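Local atomic coordinates of EccC5 (Mycobacterium xenopi RIVM700367, PDB entry 7B9F), a protein that probably acts as the FtsK/SpoIIIE-family motor ATPase of the ESX-5 type VII secretion system, powering protein export across the mycobacterial inner membrane. Residues 25-30 with 102-107; 109-114 with 194-199; 268-273 with 410-415. All blocks are in the same frame, centred on the assembly; numbering follows the deposited sequence.

Contact 1. Residues 25-30 with 102-107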
ATOM      1  N   THR C  25     -35.360  -5.557  27.806  1.00109.48           N
ATOM      2  CA  THR C  25     -36.601  -4.798  27.772  1.00109.48           C
ATOM      3  C   THR C  25     -36.315  -3.316  27.564  1.00109.48           C
ATOM      4  O   THR C  25     -35.504  -2.741  28.294  1.00109.48           O
ATOM      5  CB  THR C  25     -37.366  -5.003  29.069  1.00109.48           C
ATOM      6  OG1 THR C  25     -37.585  -6.403  29.278  1.00109.48           O
ATOM      7  CG2 THR C  25     -38.692  -4.293  29.010  1.00109.48           C
ATOM      8  N   PRO C  26     -36.949  -2.672  26.591  1.00107.00           N
ATOM      9  CA  PRO C  26     -36.705  -1.248  26.358  1.00107.00           C
ATOM     10  C   PRO C  26     -37.249  -0.392  27.486  1.00107.00           C
ATOM     11  O   PRO C  26     -38.089  -0.814  28.279  1.00107.00           O
ATOM     12  CB  PRO C  26     -37.459  -0.969  25.058  1.00107.00           C
ATOM     13  CG  PRO C  26     -37.595  -2.278  24.417  1.00107.00           C
ATOM     14  CD  PRO C  26     -37.759  -3.263  25.521  1.00107.00           C
ATOM     15  N   LEU C  27     -36.752   0.839  27.542  1.00110.26           N
ATOM     16  CA  LEU C  27     -37.153   1.758  28.590  1.00110.26           C
ATOM     17  C   LEU C  27     -38.568   2.267  28.346  1.00110.26           C
ATOM     18  O   LEU C  27     -39.165   2.053  27.290  1.00110.26           O
ATOM     19  CB  LEU C  27     -36.186   2.931  28.674  1.00110.26           C
ATOM     20  CG  LEU C  27     -34.722   2.555  28.835  1.00110.26           C
ATOM     21  CD1 LEU C  27     -33.892   3.810  28.929  1.00110.26           C
ATOM     22  CD2 LEU C  27     -34.537   1.692  30.061  1.00110.26           C
ATOM     23  N   SER C  28     -39.107   2.946  29.350  1.00115.34           N
ATOM     24  CA  SER C  28     -40.443   3.510  29.290  1.00115.34           C
ATOM     25  C   SER C  28     -40.414   4.930  29.821  1.00115.34           C
ATOM     26  O   SER C  28     -39.623   5.248  30.709  1.00115.34           O
ATOM     27  CB  SER C  28     -41.421   2.673  30.093  1.00115.34           C
ATOM     28  OG  SER C  28     -41.231   1.299  29.819  1.00115.34           O
ATOM     29  N   VAL C  29     -41.272   5.784  29.276  1.00120.58           N
ATOM     30  CA  VAL C  29     -41.311   7.179  29.702  1.00120.58           C
ATOM     31  C   VAL C  29     -42.745   7.700  29.641  1.00120.58           C
ATOM     32  O   VAL C  29     -43.478   7.401  28.688  1.00120.58           O
ATOM     33  CB  VAL C  29     -40.322   8.024  28.877  1.00120.58           C
ATOM     34  CG1 VAL C  29     -40.726   8.119  27.415  1.00120.58           C
ATOM     35  CG2 VAL C  29     -40.173   9.407  29.470  1.00120.58           C
ATOM     36  N   PRO C  30     -43.217   8.403  30.666  1.00125.83           N
ATOM     37  CA  PRO C  30     -44.566   8.970  30.620  1.00125.83           C
ATOM     38  C   PRO C  30     -44.590  10.264  29.829  1.00125.83           C
ATOM     39  O   PRO C  30     -43.681  11.097  29.955  1.00125.83           O
ATOM     40  CB  PRO C  30     -44.893   9.216  32.097  1.00125.83           C
ATOM     41  CG  PRO C  30     -43.573   9.424  32.733  1.00125.83           C
ATOM     42  CD  PRO C  30     -42.606   8.544  31.999  1.00125.83           C
ATOM     43  N   ALA C 102     -28.405   7.952  31.612  1.00104.16           N
ATOM     44  CA  ALA C 102     -27.654   6.851  32.205  1.00104.16           C
ATOM     45  C   ALA C 102     -28.325   5.514  31.929  1.00104.16           C
ATOM     46  O   ALA C 102     -27.650   4.523  31.619  1.00104.16           O
ATOM     47  CB  ALA C 102     -27.496   7.072  33.705  1.00104.16           C
ATOM     48  N   MET C 103     -29.654   5.473  32.026  1.00108.89           N
ATOM     49  CA  MET C 103     -30.373   4.244  31.714  1.00108.89           C
ATOM     50  C   MET C 103     -30.195   3.859  30.253  1.00108.89           C
ATOM     51  O   MET C 103     -30.023   2.675  29.930  1.00108.89           O
ATOM     52  CB  MET C 103     -31.849   4.405  32.051  1.00108.89           C
ATOM     53  CG  MET C 103     -32.128   4.480  33.530  1.00108.89           C
ATOM     54  SD  MET C 103     -33.587   3.539  33.991  1.00108.89           S
ATOM     55  CE  MET C 103     -34.877   4.612  33.370  1.00108.89           C
ATOM     56  N   ARG C 104     -30.217   4.849  29.360  1.00103.14           N
ATOM     57  CA  ARG C 104     -29.987   4.587  27.943  1.00103.14           C
ATOM     58  C   ARG C 104     -28.595   4.018  27.705  1.00103.14           C
ATOM     59  O   ARG C 104     -28.425   3.082  26.917  1.00103.14           O
ATOM     60  CB  ARG C 104     -30.164   5.865  27.137  1.00103.14           C
ATOM     61  CG  ARG C 104     -31.584   6.269  26.881  1.00103.14           C
ATOM     62  CD  ARG C 104     -31.599   7.694  26.392  1.00103.14           C
ATOM     63  NE  ARG C 104     -32.881   8.078  25.828  1.00103.14           N
ATOM     64  CZ  ARG C 104     -33.279   9.335  25.694  1.00103.14           C
ATOM     65  NH1 ARG C 104     -32.492  10.324  26.077  1.00103.14           N
ATOM     66  NH2 ARG C 104     -34.462   9.600  25.170  1.00103.14           N
ATOM     67  N   ALA C 105     -27.586   4.589  28.361  1.00101.46           N
ATOM     68  CA  ALA C 105     -26.221   4.101  28.200  1.00101.46           C
ATOM     69  C   ALA C 105     -26.091   2.659  28.665  1.00101.46           C
ATOM     70  O   ALA C 105     -25.433   1.840  28.010  1.00101.46           O
ATOM     71  CB  ALA C 105     -25.253   5.000  28.962  1.00101.46           C
ATOM     72  N   GLN C 106     -26.705   2.333  29.804  1.00104.53           N
ATOM     73  CA  GLN C 106     -26.659   0.961  30.298  1.00104.53           C
ATOM     74  C   GLN C 106     -27.332   0.003  29.327  1.00104.53           C
ATOM     75  O   GLN C 106     -26.819  -1.096  29.065  1.00104.53           O
ATOM     76  CB  GLN C 106     -27.317   0.873  31.669  1.00104.53           C
ATOM     77  CG  GLN C 106     -26.502   1.512  32.765  1.00104.53           C
ATOM     78  CD  GLN C 106     -27.197   1.453  34.104  1.00104.53           C
ATOM     79  OE1 GLN C 106     -28.229   0.801  34.250  1.00104.53           O
ATOM     80  NE2 GLN C 106     -26.640   2.141  35.090  1.00104.53           N
ATOM     81  N   PHE C 107     -28.472   0.415  28.773  1.00104.40           N
ATOM     82  CA  PHE C 107     -29.151  -0.402  27.775  1.00104.40           C
ATOM     83  C   PHE C 107     -28.266  -0.633  26.559  1.00104.40           C
ATOM     84  O   PHE C 107     -28.195  -1.749  26.031  1.00104.40           O
ATOM     85  CB  PHE C 107     -30.468   0.257  27.380  1.00104.40           C
ATOM     86  CG  PHE C 107     -31.262  -0.531  26.392  1.00104.40           C
ATOM     87  CD1 PHE C 107     -32.165  -1.474  26.820  1.00104.40           C
ATOM     88  CD2 PHE C 107     -31.150  -0.289  25.038  1.00104.40           C
ATOM     89  CE1 PHE C 107     -32.900  -2.196  25.916  1.00104.40           C
ATOM     90  CE2 PHE C 107     -31.888  -1.004  24.135  1.00104.40           C
ATOM     91  CZ  PHE C 107     -32.764  -1.957  24.573  1.00104.40           C
TER
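Leu-27 meets Met-103 and Arg-104 because its CG lies anti to the carbonyl carbon (chi1 -54°) and its CD1 is anti to CA (chi2 -179°), which carries one methyl to the surface of helix 97-132. That methyl carries the leucine's share of the packing: CD1 is 3.8 Å from CB of Met-103 and 3.8 Å from the backbone N of Arg-104, with CG of Arg-104 at 3.9 Å. The Leu-27 and Met-103 side chains run at a slant to one another, touching at CD1 and CB. One turn further along the helix, Phe-107 has CG anti to its backbone N (chi1 -178°), and the ring reaches the start of the extended segment. Its CE1 approaches O of Thr-25 at 3.6 Å and CA of Pro-26 at 3.9 Å, both obliquely to the ring. The polar groups look to other partners: OG1 of Thr-25 bonds to O of Gln-180, N of Leu-27 is hydrogen-bonded to OG1 of Thr-192 on helix 190-202, and the Arg-104 guanidinium forms salt bridges with Glu-189 and Asp-101. The 253 Å² buried here therefore rests on van der Waals packing, with directional bonds fixing the extended segment and the arginine from outside the pair.

Contact 2. Residues 109-114 with 194-199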
ATOM      1  N   LEU C 109     -24.981  -0.563  26.310  1.00104.71           N
ATOM      2  CA  LEU C 109     -23.890  -1.481  26.617  1.00104.71           C
ATOM      3  C   LEU C 109     -24.367  -2.923  26.680  1.00104.71           C
ATOM      4  O   LEU C 109     -23.668  -3.831  26.210  1.00104.71           O
ATOM      5  CB  LEU C 109     -23.215  -1.098  27.923  1.00104.71           C
ATOM      6  CG  LEU C 109     -22.419   0.192  27.835  1.00104.71           C
ATOM      7  CD1 LEU C 109     -21.777   0.483  29.169  1.00104.71           C
ATOM      8  CD2 LEU C 109     -21.378   0.066  26.746  1.00104.71           C
ATOM      9  N   MET C 110     -25.544  -3.162  27.266  1.00110.15           N
ATOM     10  CA  MET C 110     -26.086  -4.520  27.272  1.00110.15           C
ATOM     11  C   MET C 110     -26.322  -5.013  25.850  1.00110.15           C
ATOM     12  O   MET C 110     -26.042  -6.177  25.516  1.00110.15           O
ATOM     13  CB  MET C 110     -27.375  -4.564  28.086  1.00110.15           C
ATOM     14  CG  MET C 110     -27.140  -4.329  29.566  1.00110.15           C
ATOM     15  SD  MET C 110     -28.624  -4.039  30.549  1.00110.15           S
ATOM     16  CE  MET C 110     -29.826  -5.005  29.652  1.00110.15           C
ATOM     17  N   LEU C 111     -26.809  -4.120  24.992  1.00103.68           N
ATOM     18  CA  LEU C 111     -27.048  -4.471  23.600  1.00103.68           C
ATOM     19  C   LEU C 111     -25.748  -4.814  22.882  1.00103.68           C
ATOM     20  O   LEU C 111     -25.702  -5.746  22.074  1.00103.68           O
ATOM     21  CB  LEU C 111     -27.763  -3.317  22.913  1.00103.68           C
ATOM     22  CG  LEU C 111     -28.462  -3.641  21.612  1.00103.68           C
ATOM     23  CD1 LEU C 111     -29.583  -4.595  21.905  1.00103.68           C
ATOM     24  CD2 LEU C 111     -28.994  -2.371  21.010  1.00103.68           C
ATOM     25  N   ASP C 112     -24.674  -4.080  23.174  1.00103.23           N
ATOM     26  CA  ASP C 112     -23.381  -4.389  22.568  1.00103.23           C
ATOM     27  C   ASP C 112     -22.826  -5.721  23.059  1.00103.23           C
ATOM     28  O   ASP C 112     -22.161  -6.439  22.301  1.00103.23           O
ATOM     29  CB  ASP C 112     -22.391  -3.266  22.842  1.00103.23           C
ATOM     30  CG  ASP C 112     -22.637  -2.061  21.973  1.00103.23           C
ATOM     31  OD1 ASP C 112     -23.797  -1.855  21.567  1.00103.23           O
ATOM     32  OD2 ASP C 112     -21.673  -1.322  21.693  1.00103.23           O
ATOM     33  N   MET C 113     -23.063  -6.055  24.329  1.00104.75           N
ATOM     34  CA  MET C 113     -22.659  -7.370  24.818  1.00104.75           C
ATOM     35  C   MET C 113     -23.371  -8.479  24.054  1.00104.75           C
ATOM     36  O   MET C 113     -22.751  -9.472  23.641  1.00104.75           O
ATOM     37  CB  MET C 113     -22.951  -7.492  26.308  1.00104.75           C
ATOM     38  CG  MET C 113     -22.154  -6.562  27.202  1.00104.75           C
ATOM     39  SD  MET C 113     -20.370  -6.801  27.146  1.00104.75           S
ATOM     40  CE  MET C 113     -19.855  -5.436  26.106  1.00104.75           C
ATOM     41  N   LEU C 114     -24.674  -8.306  23.825  1.00102.43           N
ATOM     42  CA  LEU C 114     -25.396  -9.286  23.022  1.00102.43           C
ATOM     43  C   LEU C 114     -24.865  -9.334  21.598  1.00102.43           C
ATOM     44  O   LEU C 114     -24.803 -10.408  20.991  1.00102.43           O
ATOM     45  CB  LEU C 114     -26.885  -8.985  23.017  1.00102.43           C
ATOM     46  CG  LEU C 114     -27.557  -8.974  24.378  1.00102.43           C
ATOM     47  CD1 LEU C 114     -29.042  -8.951  24.174  1.00102.43           C
ATOM     48  CD2 LEU C 114     -27.151 -10.191  25.175  1.00102.43           C
ATOM     49  N   LYS C 194     -35.973   2.018  19.055  1.00106.30           N
ATOM     50  CA  LYS C 194     -35.425   1.972  17.706  1.00106.30           C
ATOM     51  C   LYS C 194     -34.181   1.097  17.645  1.00106.30           C
ATOM     52  O   LYS C 194     -33.973   0.374  16.667  1.00106.30           O
ATOM     53  CB  LYS C 194     -35.109   3.382  17.219  1.00106.30           C
ATOM     54  CG  LYS C 194     -34.799   3.485  15.734  1.00106.30           C
ATOM     55  CD  LYS C 194     -35.703   2.585  14.908  1.00106.30           C
ATOM     56  CE  LYS C 194     -35.497   2.790  13.421  1.00106.30           C
ATOM     57  NZ  LYS C 194     -35.735   4.194  13.005  1.00106.30           N
ATOM     58  N   ALA C 195     -33.337   1.155  18.675  1.00103.84           N
ATOM     59  CA  ALA C 195     -32.133   0.334  18.684  1.00103.84           C
ATOM     60  C   ALA C 195     -32.474  -1.143  18.775  1.00103.84           C
ATOM     61  O   ALA C 195     -31.830  -1.975  18.130  1.00103.84           O
ATOM     62  CB  ALA C 195     -31.220   0.745  19.833  1.00103.84           C
ATOM     63  N   LEU C 196     -33.491  -1.493  19.562  1.00104.86           N
ATOM     64  CA  LEU C 196     -33.902  -2.889  19.634  1.00104.86           C
ATOM     65  C   LEU C 196     -34.533  -3.338  18.327  1.00104.86           C
ATOM     66  O   LEU C 196     -34.349  -4.485  17.904  1.00104.86           O
ATOM     67  CB  LEU C 196     -34.869  -3.095  20.788  1.00104.86           C
ATOM     68  CG  LEU C 196     -35.053  -4.569  21.112  1.00104.86           C
ATOM     69  CD1 LEU C 196     -33.743  -5.141  21.585  1.00104.86           C
ATOM     70  CD2 LEU C 196     -36.120  -4.754  22.153  1.00104.86           C
ATOM     71  N   GLN C 197     -35.286  -2.446  17.684  1.00112.93           N
ATOM     72  CA  GLN C 197     -35.796  -2.697  16.342  1.00112.93           C
ATOM     73  C   GLN C 197     -34.674  -3.040  15.376  1.00112.93           C
ATOM     74  O   GLN C 197     -34.741  -4.036  14.649  1.00112.93           O
ATOM     75  CB  GLN C 197     -36.536  -1.458  15.858  1.00112.93           C
ATOM     76  CG  GLN C 197     -37.501  -1.677  14.747  1.00112.93           C
ATOM     77  CD  GLN C 197     -38.653  -0.715  14.843  1.00112.93           C
ATOM     78  OE1 GLN C 197     -39.296  -0.610  15.886  1.00112.93           O
ATOM     79  NE2 GLN C 197     -38.919   0.005  13.763  1.00112.93           N
ATOM     80  N   GLU C 198     -33.625  -2.218  15.364  1.00108.23           N
ATOM     81  CA  GLU C 198     -32.518  -2.434  14.441  1.00108.23           C
ATOM     82  C   GLU C 198     -31.767  -3.717  14.768  1.00108.23           C
ATOM     83  O   GLU C 198     -31.347  -4.443  13.860  1.00108.23           O
ATOM     84  CB  GLU C 198     -31.570  -1.243  14.477  1.00108.23           C
ATOM     85  CG  GLU C 198     -32.180   0.039  13.958  1.00108.23           C
ATOM     86  CD  GLU C 198     -32.496  -0.007  12.486  1.00108.23           C
ATOM     87  OE1 GLU C 198     -31.771  -0.691  11.746  1.00108.23           O
ATOM     88  OE2 GLU C 198     -33.471   0.644  12.062  1.00108.23           O
ATOM     89  N   PHE C 199     -31.575  -4.002  16.059  1.00100.09           N
ATOM     90  CA  PHE C 199     -30.922  -5.241  16.463  1.00100.09           C
ATOM     91  C   PHE C 199     -31.706  -6.451  15.986  1.00100.09           C
ATOM     92  O   PHE C 199     -31.128  -7.419  15.485  1.00100.09           O
ATOM     93  CB  PHE C 199     -30.762  -5.282  17.980  1.00100.09           C
ATOM     94  CG  PHE C 199     -29.857  -6.372  18.469  1.00100.09           C
ATOM     95  CD1 PHE C 199     -30.325  -7.656  18.654  1.00100.09           C
ATOM     96  CD2 PHE C 199     -28.547  -6.103  18.780  1.00100.09           C
ATOM     97  CE1 PHE C 199     -29.496  -8.646  19.099  1.00100.09           C
ATOM     98  CE2 PHE C 199     -27.715  -7.090  19.230  1.00100.09           C
ATOM     99  CZ  PHE C 199     -28.191  -8.362  19.392  1.00100.09           C
TER
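Leu-111 overlaps the CG-CD2 part of the Phe-199 ring, its CD1 lying 3.6 Å from CD2 and 3.9 Å from CG of that ring. The approach is oblique, an apolar contact of a methyl with the ring. Both residues have CG anti to the backbone N (chi1 -162° for Leu-111, -168° for Phe-199), and their side chains lie side by side, pointing opposite ways, each reaching for the other's helix. The ring tip goes far enough to bring CE2 to 3.7 Å from the backbone O of Leu-111, while CZ sits 3.9 Å from CB of Leu-114, one turn on. The second methyl of Leu-111, CD2, is turned to the preceding turn of the partner helix and rests 4.0 Å from CB of Ala-195; CD1 also has CD1 of Leu-196 at 4.2 Å. This is side-by-side packing of two helices: the segments run almost parallel, at 6°, but their axes come no closer than 11.5 Å. At that spacing the backbones stay well apart, and the leucine and phenylalanine side chains bridge the interval. OD2 of Asp-112 is hydrogen-bonded to a polar side chain of a neighbouring protein chain. Around this pair, Trp-176 of strand 174-177 meets Phe-199 edge-to-face, Pro-24 packs on Leu-114, and Pro-26 and Pro-179 pack on Leu-196, placing helices 97-132 and 190-202 with the small parallel sheet of strands 19-22 and 174-177.

Contact 3. Residues 268-273 with 410-415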
ATOM      1  N   ILE C 268     -13.299 -36.653 -14.943  1.00 82.10           N
ATOM      2  CA  ILE C 268     -13.847 -36.896 -13.600  1.00 82.10           C
ATOM      3  C   ILE C 268     -14.174 -38.376 -13.442  1.00 82.10           C
ATOM      4  O   ILE C 268     -14.738 -38.979 -14.367  1.00 82.10           O
ATOM      5  CB  ILE C 268     -15.085 -36.032 -13.381  1.00 82.10           C
ATOM      6  CG1 ILE C 268     -14.729 -34.560 -13.502  1.00 82.10           C
ATOM      7  CG2 ILE C 268     -15.695 -36.285 -12.032  1.00 82.10           C
ATOM      8  CD1 ILE C 268     -13.886 -34.068 -12.384  1.00 82.10           C
ATOM      9  N   PRO C 269     -13.824 -39.005 -12.317  1.00 82.48           N
ATOM     10  CA  PRO C 269     -14.105 -40.435 -12.166  1.00 82.48           C
ATOM     11  C   PRO C 269     -15.573 -40.756 -12.034  1.00 82.48           C
ATOM     12  O   PRO C 269     -15.982 -41.860 -12.405  1.00 82.48           O
ATOM     13  CB  PRO C 269     -13.351 -40.804 -10.886  1.00 82.48           C
ATOM     14  CG  PRO C 269     -12.301 -39.805 -10.783  1.00 82.48           C
ATOM     15  CD  PRO C 269     -12.932 -38.536 -11.256  1.00 82.48           C
ATOM     16  N   HIS C 270     -16.376 -39.836 -11.503  1.00 85.26           N
ATOM     17  CA  HIS C 270     -17.777 -40.134 -11.240  1.00 85.26           C
ATOM     18  C   HIS C 270     -18.583 -40.351 -12.504  1.00 85.26           C
ATOM     19  O   HIS C 270     -19.663 -40.937 -12.437  1.00 85.26           O
ATOM     20  CB  HIS C 270     -18.419 -39.028 -10.413  1.00 85.26           C
ATOM     21  CG  HIS C 270     -17.666 -38.688  -9.168  1.00 85.26           C
ATOM     22  ND1 HIS C 270     -16.440 -38.066  -9.178  1.00 85.26           N
ATOM     23  CD2 HIS C 270     -17.967 -38.902  -7.867  1.00 85.26           C
ATOM     24  CE1 HIS C 270     -16.018 -37.909  -7.938  1.00 85.26           C
ATOM     25  NE2 HIS C 270     -16.927 -38.406  -7.123  1.00 85.26           N
ATOM     26  N   PHE C 271     -18.092 -39.913 -13.648  1.00 80.78           N
ATOM     27  CA  PHE C 271     -18.797 -40.152 -14.891  1.00 80.78           C
ATOM     28  C   PHE C 271     -18.469 -41.506 -15.487  1.00 80.78           C
ATOM     29  O   PHE C 271     -19.021 -41.859 -16.528  1.00 80.78           O
ATOM     30  CB  PHE C 271     -18.478 -39.058 -15.901  1.00 80.78           C
ATOM     31  CG  PHE C 271     -19.031 -37.726 -15.536  1.00 80.78           C
ATOM     32  CD1 PHE C 271     -18.370 -36.909 -14.650  1.00 80.78           C
ATOM     33  CD2 PHE C 271     -20.212 -37.287 -16.080  1.00 80.78           C
ATOM     34  CE1 PHE C 271     -18.878 -35.685 -14.313  1.00 80.78           C
ATOM     35  CE2 PHE C 271     -20.721 -36.061 -15.742  1.00 80.78           C
ATOM     36  CZ  PHE C 271     -20.053 -35.260 -14.860  1.00 80.78           C
ATOM     37  N   GLY C 272     -17.593 -42.271 -14.857  1.00 88.79           N
ATOM     38  CA  GLY C 272     -17.237 -43.562 -15.394  1.00 88.79           C
ATOM     39  C   GLY C 272     -18.318 -44.599 -15.206  1.00 88.79           C
ATOM     40  O   GLY C 272     -18.705 -44.902 -14.079  1.00 88.79           O
ATOM     41  N   ASP C 273     -18.818 -45.144 -16.302  1.00100.03           N
ATOM     42  CA  ASP C 273     -19.777 -46.233 -16.230  1.00100.03           C
ATOM     43  C   ASP C 273     -19.032 -47.531 -15.968  1.00100.03           C
ATOM     44  O   ASP C 273     -18.209 -47.934 -16.793  1.00100.03           O
ATOM     45  CB  ASP C 273     -20.557 -46.330 -17.529  1.00100.03           C
ATOM     46  CG  ASP C 273     -21.737 -47.269 -17.440  1.00100.03           C
ATOM     47  OD1 ASP C 273     -22.002 -47.813 -16.353  1.00100.03           O
ATOM     48  OD2 ASP C 273     -22.413 -47.458 -18.471  1.00100.03           O
ATOM     49  N   HIS C 410      -8.622 -32.136 -14.370  1.00 88.80           N
ATOM     50  CA  HIS C 410      -7.295 -32.715 -14.526  1.00 88.80           C
ATOM     51  C   HIS C 410      -6.711 -33.115 -13.183  1.00 88.80           C
ATOM     52  O   HIS C 410      -6.072 -34.164 -13.071  1.00 88.80           O
ATOM     53  CB  HIS C 410      -6.355 -31.755 -15.243  1.00 88.80           C
ATOM     54  CG  HIS C 410      -6.532 -31.728 -16.726  1.00 88.80           C
ATOM     55  ND1 HIS C 410      -7.609 -31.130 -17.339  1.00 88.80           N
ATOM     56  CD2 HIS C 410      -5.781 -32.257 -17.718  1.00 88.80           C
ATOM     57  CE1 HIS C 410      -7.499 -31.268 -18.647  1.00 88.80           C
ATOM     58  NE2 HIS C 410      -6.402 -31.955 -18.903  1.00 88.80           N
ATOM     59  N   GLN C 411      -6.907 -32.289 -12.154  1.00 88.41           N
ATOM     60  CA  GLN C 411      -6.443 -32.669 -10.824  1.00 88.41           C
ATOM     61  C   GLN C 411      -7.168 -33.907 -10.322  1.00 88.41           C
ATOM     62  O   GLN C 411      -6.564 -34.784  -9.702  1.00 88.41           O
ATOM     63  CB  GLN C 411      -6.655 -31.525  -9.842  1.00 88.41           C
ATOM     64  CG  GLN C 411      -5.645 -30.428  -9.935  1.00 88.41           C
ATOM     65  CD  GLN C 411      -4.416 -30.691  -9.109  1.00 88.41           C
ATOM     66  OE1 GLN C 411      -4.117 -31.829  -8.760  1.00 88.41           O
ATOM     67  NE2 GLN C 411      -3.688 -29.632  -8.787  1.00 88.41           N
ATOM     68  N   MET C 412      -8.468 -33.988 -10.581  1.00 90.12           N
ATOM     69  CA  MET C 412      -9.295 -35.035  -9.998  1.00 90.12           C
ATOM     70  C   MET C 412      -9.026 -36.380 -10.653  1.00 90.12           C
ATOM     71  O   MET C 412      -9.215 -37.423 -10.024  1.00 90.12           O
ATOM     72  CB  MET C 412     -10.760 -34.648 -10.154  1.00 90.12           C
ATOM     73  CG  MET C 412     -11.769 -35.515  -9.471  1.00 90.12           C
ATOM     74  SD  MET C 412     -11.600 -35.403  -7.697  1.00 90.12           S
ATOM     75  CE  MET C 412     -12.337 -36.951  -7.223  1.00 90.12           C
ATOM     76  N   ALA C 413      -8.607 -36.376 -11.915  1.00 85.08           N
ATOM     77  CA  ALA C 413      -8.401 -37.605 -12.667  1.00 85.08           C
ATOM     78  C   ALA C 413      -7.199 -38.398 -12.197  1.00 85.08           C
ATOM     79  O   ALA C 413      -7.030 -39.543 -12.620  1.00 85.08           O
ATOM     80  CB  ALA C 413      -8.232 -37.289 -14.145  1.00 85.08           C
ATOM     81  N   HIS C 414      -6.355 -37.810 -11.358  1.00 90.13           N
ATOM     82  CA  HIS C 414      -5.150 -38.467 -10.885  1.00 90.13           C
ATOM     83  C   HIS C 414      -5.457 -39.579  -9.889  1.00 90.13           C
ATOM     84  O   HIS C 414      -4.614 -40.456  -9.693  1.00 90.13           O
ATOM     85  CB  HIS C 414      -4.241 -37.393 -10.278  1.00 90.13           C
ATOM     86  CG  HIS C 414      -2.895 -37.873  -9.840  1.00 90.13           C
ATOM     87  ND1 HIS C 414      -2.712 -38.872  -8.909  1.00 90.13           N
ATOM     88  CD2 HIS C 414      -1.656 -37.462 -10.193  1.00 90.13           C
ATOM     89  CE1 HIS C 414      -1.420 -39.068  -8.719  1.00 90.13           C
ATOM     90  NE2 HIS C 414      -0.757 -38.224  -9.487  1.00 90.13           N
ATOM     91  N   TRP C 415      -6.639 -39.581  -9.281  1.00 83.03           N
ATOM     92  CA  TRP C 415      -6.908 -40.353  -8.077  1.00 83.03           C
ATOM     93  C   TRP C 415      -7.878 -41.496  -8.340  1.00 83.03           C
ATOM     94  O   TRP C 415      -8.818 -41.360  -9.125  1.00 83.03           O
ATOM     95  CB  TRP C 415      -7.466 -39.451  -6.996  1.00 83.03           C
ATOM     96  CG  TRP C 415      -6.497 -38.443  -6.557  1.00 83.03           C
ATOM     97  CD1 TRP C 415      -6.469 -37.140  -6.913  1.00 83.03           C
ATOM     98  CD2 TRP C 415      -5.390 -38.648  -5.690  1.00 83.03           C
ATOM     99  NE1 TRP C 415      -5.424 -36.507  -6.304  1.00 83.03           N
ATOM    100  CE2 TRP C 415      -4.744 -37.417  -5.545  1.00 83.03           C
ATOM    101  CE3 TRP C 415      -4.889 -39.754  -5.008  1.00 83.03           C
ATOM    102  CZ2 TRP C 415      -3.619 -37.259  -4.757  1.00 83.03           C
ATOM    103  CZ3 TRP C 415      -3.777 -39.596  -4.226  1.00 83.03           C
ATOM    104  CH2 TRP C 415      -3.153 -38.359  -4.105  1.00 83.03           C
TER
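Apolar packing of a loop against the C-terminal part of helix 402-412 joins 268-273 to 410-415, beside the short strand 272-273 that forms one margin of the large mixed sheet within this chain. Met-412 supplies the central side chain. Its CG is anti to the backbone N (chi1 -173°), which sets that atom 3.7 Å from CD of Pro-269 and 3.9 Å from CD1 of Ile-268; the chain then bends at chi2 (66°) to place SD. The CB of Ile-268 points away from 410-415, and its CD1 comes back to make that touch, the side chain crossing the methionine at about a right angle. Further out, the methyl CE of Met-412 meets CE1 of His-270 at 3.9 Å, at the edge of the imidazole and near its plane. The NE2 of the same ring is bonded to O of His-245, which helps to fix the ring that the methyl abuts.

The setting is an alpha/beta arrangement: helix 227-244 links parallel strands 220-224 and 250-256 in a beta-alpha-beta crossover, with strands 346-350 and 322-328 between them in the sheet, consistent with the degenerate ATPase-like domain known from EccC proteins. Ala-242 of that helix packs on both Ile-268 and His-270, and Pro-247 in the following loop packs on Pro-269. A type I beta turn runs from Met-412 to Trp-415, its Trp-415 N to Met-412 O bond weak at 3.4 Å. CG of Pro-269 lies 4.2 Å from O of Trp-415.

How the contacts relate
Contacts 1 and 2 share helix 97-132 and touch one another, CG of Pro-26 lying 3.7 Å from CD2 of Leu-196, with centres 12 Å apart. Contact 3 belongs to another region: it lies about 51 Å, centre to centre, from contact 2 and on the opposite side of the chain's centre. Contacts 2 and 3 are buried, whereas contact 1 is only partly so. The chemistry follows the setting: contact 1 lays an extended segment on a helix, flanked by the salt bridges of Arg-104 and by backbone bonds; contact 2 is leucine and aromatic packing between nearly parallel helices; contact 3 sets methionine against proline, isoleucine and an imidazole edge, where a loop meets the C-terminal part of helix 402-412.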